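Local atomic coordinates of PTS-dependent dihydroxyacetone kinase, ADP-binding subunit dhaL (Lactococcus lactis subsp. lactis, PDB entry 3CR3), a protein that binds ADP with magnesium, takes a phosphoryl group from DhaM to form ATP, and passes it to dihydroxyacetone held by DhaK. Residues T6-L11 and S61-K66; K65-T70 and S85-M90. One frame throughout, in Å; residues are numbered along the deposited sequence.

Contact 1: T6-L11 and S61-K66; sequences TTIEWL and SEIFKK
In the all-helical DhaL fold, helix 4-20 and helix 60-74 run side by side in nearly the same direction, and Thr7 and Ile63 meet where they pass. The short axes stand 10.7 Å apart at an angle of 27°, a wide spacing that the larger side chains bridge. Ile63 carries much of the contact: its CG2 lies 3.8 Å from Leu11 CD1, while its CD1 lies 4.0 Å from Thr7 CB and also touches Ile8 CG1. Thr7 has CG2 anti to its backbone N, which sets this methyl 3.6 Å from Phe64 CE1; its hydroxyl is hydrogen-bonded to the carbonyl oxygen of Thr3. Phe64 CE1 also meets Trp10 CZ3, at 3.8 Å, with Phe64 CZ beside it; the two side chains cross at about a right angle, and the indole N-H is taken by the carbonyl of Leu183. An alanine in place of Ile63 would probably open a gap facing Thr7, Ile8 and Leu11, leaving Leu11 CD1 without the CG2 methyl it packs on. With no hydrogen bond across the interface, cohesion rests on apolar packing, and the polar ends of Thr7 and Trp10 are satisfied elsewhere.

Contact 2: K65-T70 and S85-M90; sequences KKVAMT and SAFLAM
Val67 and Phe87 meet as methyl on ring face, on one flank of an antiparallel helix pair whose short axes cross at -159° and come within 7.6 Å. Val67 CG1, anti to its backbone N (chi1 173°), stands over the middle of the Phe87 ring, 3.5 Å from the centroid and 12° off the ring normal, a CH-pi contact. The opposite face of the ring is covered from within its own helix: CE of Met90, one of the selenomethionines in this chain, lies 3.3 Å above the plane and over the centre. Phe87 is thus sandwiched between two methyl groups, which should restrain its tilt.

Beside this pair the backbones come together at Ala68, whose small side chain permits a CA-to-CA distance of 5.0 Å between Ala68 and Phe87. Its CB points at the other helix, sits 3.6 Å from Leu88 N, and also touches the CB atoms of Phe87 and Leu88. Farther out, selenomethionine Met69 is bent at chi2 and chi3, which brings CE to 3.5 Å from Leu88 CD1, a tight carbon pair in which the two side chains cross obliquely. Lys65 adds a looser touch, its NZ lying 4.2 Å from Leu88 CD1. The two sides of the interface therefore differ: buried Val67 and Phe87 on one, partly exposed Met69 and Leu88 on the other.

The Phe87 side chain is about 13 Å from the bound ADP, and the contact is structural packing in this all-helical domain. Around the pair, Leu11 of helix 4-20 touches both Val67 and Phe87, and Thr48 of helix 37-54 packs on Val67. Helix 100-115 lies against Ala86 and Ala89, so helix 79-94 is packed between it and helix 60-74.

From the N terminus, helix 4-20 leads through helices 22-28 and 37-54 to helix 60-74, where contact 1 closes a long loop. Helix 60-74 then turns back into helix 79-94, and contact 2 closes this helical hairpin, with 14 residues between its segments. The two loops are sequential, one starting where the other ends, and they share Lys65 and Lys66. Helix 60-74 thus serves both contacts, roughly parallel to one neighbour and roughly antiparallel to the other. Their centres are 9 Å apart and the interfaces touch: Phe64 packs on the backbone oxygens of Phe87 and Met90, so the two interfaces join three helices.

Contact 1: T6-L11 and S61-K66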
# COMPACT_ATOMS: atom_id res chain seq x y z
N THR A 6 -17.55 0.30 -43.93
CA THR A 6 -18.57 0.09 -42.91
C THR A 6 -17.97 -0.05 -41.52
O THR A 6 -18.63 0.27 -40.53
CB THR A 6 -19.53 -1.10 -43.20
OG1 THR A 6 -18.78 -2.32 -43.30
CG2 THR A 6 -20.31 -0.86 -44.48
N THR A 7 -16.74 -0.55 -41.44
CA THR A 7 -16.01 -0.56 -40.17
C THR A 7 -15.76 0.86 -39.69
O THR A 7 -16.03 1.18 -38.53
CB THR A 7 -14.68 -1.37 -40.24
OG1 THR A 7 -14.97 -2.71 -40.62
CG2 THR A 7 -14.00 -1.40 -38.88
N ILE A 8 -15.28 1.72 -40.59
CA ILE A 8 -15.09 3.13 -40.23
C ILE A 8 -16.43 3.81 -39.90
O ILE A 8 -16.50 4.62 -38.96
CB ILE A 8 -14.28 3.89 -41.30
CG1 ILE A 8 -12.80 3.50 -41.20
CG2 ILE A 8 -14.45 5.40 -41.13
CD1 ILE A 8 -11.95 3.87 -42.41
N GLU A 9 -17.47 3.47 -40.65
CA GLU A 9 -18.82 3.93 -40.34
C GLU A 9 -19.23 3.50 -38.93
O GLU A 9 -19.74 4.30 -38.16
CB GLU A 9 -19.82 3.40 -41.37
CG GLU A 9 -21.26 3.90 -41.16
CD GLU A 9 -22.29 3.21 -42.06
OE1 GLU A 9 -21.92 2.26 -42.79
OE2 GLU A 9 -23.47 3.63 -42.02
N TRP A 10 -18.97 2.22 -38.61
CA TRP A 10 -19.43 1.62 -37.34
C TRP A 10 -18.77 2.32 -36.16
O TRP A 10 -19.46 2.77 -35.23
CB TRP A 10 -19.19 0.08 -37.35
CG TRP A 10 -19.16 -0.59 -35.98
CD1 TRP A 10 -19.97 -0.31 -34.90
CD2 TRP A 10 -18.27 -1.64 -35.55
NE1 TRP A 10 -19.63 -1.11 -33.84
CE2 TRP A 10 -18.60 -1.93 -34.20
CE3 TRP A 10 -17.23 -2.35 -36.17
CZ2 TRP A 10 -17.92 -2.91 -33.47
CZ3 TRP A 10 -16.56 -3.33 -35.43
CH2 TRP A 10 -16.91 -3.60 -34.09
N LEU A 11 -17.46 2.46 -36.23
CA LEU A 11 -16.70 3.09 -35.17
C LEU A 11 -17.06 4.58 -34.98
O LEU A 11 -17.02 5.09 -33.87
CB LEU A 11 -15.19 2.90 -35.39
CG LEU A 11 -14.72 1.46 -35.19
CD1 LEU A 11 -13.38 1.19 -35.87
CD2 LEU A 11 -14.65 1.10 -33.71
N SER A 61 -8.30 -5.51 -40.66
CA SER A 61 -7.31 -5.84 -39.63
C SER A 61 -6.50 -4.60 -39.19
O SER A 61 -6.36 -4.36 -38.00
CB SER A 61 -6.37 -6.96 -40.09
OG SER A 61 -5.38 -7.23 -39.11
N GLU A 62 -5.99 -3.84 -40.16
CA GLU A 62 -5.30 -2.57 -39.87
C GLU A 62 -6.12 -1.58 -39.05
O GLU A 62 -5.59 -0.93 -38.15
CB GLU A 62 -4.82 -1.88 -41.16
CG GLU A 62 -3.87 -2.72 -41.97
CD GLU A 62 -3.24 -1.97 -43.12
OE1 GLU A 62 -3.49 -0.75 -43.28
OE2 GLU A 62 -2.48 -2.61 -43.87
N ILE A 63 -7.41 -1.46 -39.36
CA ILE A 63 -8.29 -0.57 -38.59
C ILE A 63 -8.34 -0.99 -37.12
O ILE A 63 -8.10 -0.17 -36.23
CB ILE A 63 -9.72 -0.49 -39.14
CG1 ILE A 63 -9.68 -0.21 -40.65
CG2 ILE A 63 -10.54 0.55 -38.36
CD1 ILE A 63 -11.03 -0.29 -41.36
N PHE A 64 -8.66 -2.26 -36.89
CA PHE A 64 -8.75 -2.81 -35.54
C PHE A 64 -7.43 -2.64 -34.76
O PHE A 64 -7.45 -2.31 -33.58
CB PHE A 64 -9.18 -4.28 -35.58
CG PHE A 64 -10.61 -4.51 -36.07
CD1 PHE A 64 -11.58 -3.51 -35.99
CD2 PHE A 64 -10.98 -5.75 -36.57
CE1 PHE A 64 -12.88 -3.73 -36.42
CE2 PHE A 64 -12.27 -5.99 -37.01
CZ PHE A 64 -13.23 -4.97 -36.93
N LYS A 65 -6.30 -2.86 -35.43
CA LYS A 65 -4.99 -2.67 -34.80
C LYS A 65 -4.79 -1.23 -34.33
O LYS A 65 -4.26 -0.99 -33.25
CB LYS A 65 -3.85 -3.10 -35.74
CG LYS A 65 -2.45 -2.99 -35.09
CD LYS A 65 -1.40 -3.90 -35.75
CE LYS A 65 -0.01 -3.72 -35.07
NZ LYS A 65 -0.08 -3.84 -33.58
N LYS A 66 -5.23 -0.28 -35.16
CA LYS A 66 -5.15 1.15 -34.86
C LYS A 66 -6.06 1.53 -33.68
O LYS A 66 -5.71 2.36 -32.83
CB LYS A 66 -5.49 1.99 -36.10
CG LYS A 66 -5.39 3.51 -35.93
CD LYS A 66 -4.01 3.96 -35.45
CE LYS A 66 -3.01 4.11 -36.60
NZ LYS A 66 -1.62 4.27 -36.04

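Contact 2: K65-T70 and S85-M90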
# COMPACT_ATOMS: atom_id res chain seq x y z
N LYS A 65 -6.30 -2.86 -35.43
CA LYS A 65 -4.99 -2.67 -34.80
C LYS A 65 -4.79 -1.23 -34.33
O LYS A 65 -4.26 -0.99 -33.25
CB LYS A 65 -3.85 -3.10 -35.74
CG LYS A 65 -2.45 -2.99 -35.09
CD LYS A 65 -1.40 -3.90 -35.75
CE LYS A 65 -0.01 -3.72 -35.07
NZ LYS A 65 -0.08 -3.84 -33.58
N LYS A 66 -5.23 -0.28 -35.16
CA LYS A 66 -5.15 1.15 -34.86
C LYS A 66 -6.06 1.53 -33.68
O LYS A 66 -5.71 2.36 -32.83
CB LYS A 66 -5.49 1.99 -36.10
CG LYS A 66 -5.39 3.51 -35.93
CD LYS A 66 -4.01 3.96 -35.45
CE LYS A 66 -3.01 4.11 -36.60
NZ LYS A 66 -1.62 4.27 -36.04
N VAL A 67 -7.23 0.90 -33.65
CA VAL A 67 -8.18 1.09 -32.55
C VAL A 67 -7.55 0.57 -31.26
O VAL A 67 -7.49 1.27 -30.25
CB VAL A 67 -9.54 0.40 -32.83
CG1 VAL A 67 -10.47 0.46 -31.59
CG2 VAL A 67 -10.21 1.03 -34.02
N ALA A 68 -7.03 -0.65 -31.31
CA ALA A 68 -6.41 -1.27 -30.14
C ALA A 68 -5.30 -0.40 -29.51
O ALA A 68 -5.31 -0.15 -28.31
CB ALA A 68 -5.89 -2.64 -30.50
N MSE A 69 -4.37 0.09 -30.34
CA MSE A 69 -3.25 0.89 -29.84
C MSE A 69 -3.66 2.26 -29.31
O MSE A 69 -3.11 2.72 -28.31
CB MSE A 69 -2.15 1.05 -30.91
CG MSE A 69 -1.62 -0.27 -31.46
SE MSE A 69 -0.98 -1.53 -30.09
CE MSE A 69 -2.54 -2.62 -29.73
N THR A 70 -4.62 2.90 -29.97
CA THR A 70 -5.14 4.19 -29.52
C THR A 70 -5.83 4.08 -28.15
O THR A 70 -5.55 4.86 -27.25
CB THR A 70 -6.11 4.82 -30.56
OG1 THR A 70 -5.54 4.73 -31.87
CG2 THR A 70 -6.38 6.27 -30.23
N SER A 85 -7.28 -5.01 -25.95
CA SER A 85 -7.00 -6.41 -26.21
C SER A 85 -8.12 -7.05 -27.05
O SER A 85 -7.85 -7.90 -27.89
CB SER A 85 -6.78 -7.19 -24.92
OG SER A 85 -5.65 -6.67 -24.22
N ALA A 86 -9.36 -6.62 -26.83
CA ALA A 86 -10.47 -7.08 -27.67
C ALA A 86 -10.16 -6.72 -29.12
O ALA A 86 -10.13 -7.58 -29.99
CB ALA A 86 -11.81 -6.47 -27.22
N PHE A 87 -9.86 -5.45 -29.38
CA PHE A 87 -9.59 -5.02 -30.74
C PHE A 87 -8.34 -5.65 -31.35
O PHE A 87 -8.31 -5.95 -32.53
CB PHE A 87 -9.63 -3.49 -30.86
CG PHE A 87 -11.03 -2.95 -31.01
CD1 PHE A 87 -11.66 -2.95 -32.25
CD2 PHE A 87 -11.74 -2.50 -29.89
CE1 PHE A 87 -12.97 -2.50 -32.39
CE2 PHE A 87 -13.05 -2.04 -30.03
CZ PHE A 87 -13.66 -2.04 -31.27
N LEU A 88 -7.33 -5.90 -30.52
CA LEU A 88 -6.10 -6.52 -31.00
C LEU A 88 -6.35 -7.93 -31.53
O LEU A 88 -5.83 -8.31 -32.59
CB LEU A 88 -5.06 -6.54 -29.88
CG LEU A 88 -3.60 -6.72 -30.28
CD1 LEU A 88 -3.13 -5.68 -31.32
CD2 LEU A 88 -2.74 -6.67 -29.04
N ALA A 89 -7.14 -8.70 -30.79
CA ALA A 89 -7.49 -10.06 -31.20
C ALA A 89 -8.35 -10.03 -32.46
O ALA A 89 -8.14 -10.82 -33.38
CB ALA A 89 -8.21 -10.77 -30.08
N MSE A 90 -9.30 -9.09 -32.50
CA MSE A 90 -10.14 -8.87 -33.68
C MSE A 90 -9.31 -8.47 -34.89
O MSE A 90 -9.61 -8.86 -36.02
CB MSE A 90 -11.23 -7.83 -33.41
CG MSE A 90 -12.25 -8.29 -32.38
SE MSE A 90 -13.60 -6.95 -31.97
CE MSE A 90 -12.72 -5.81 -30.75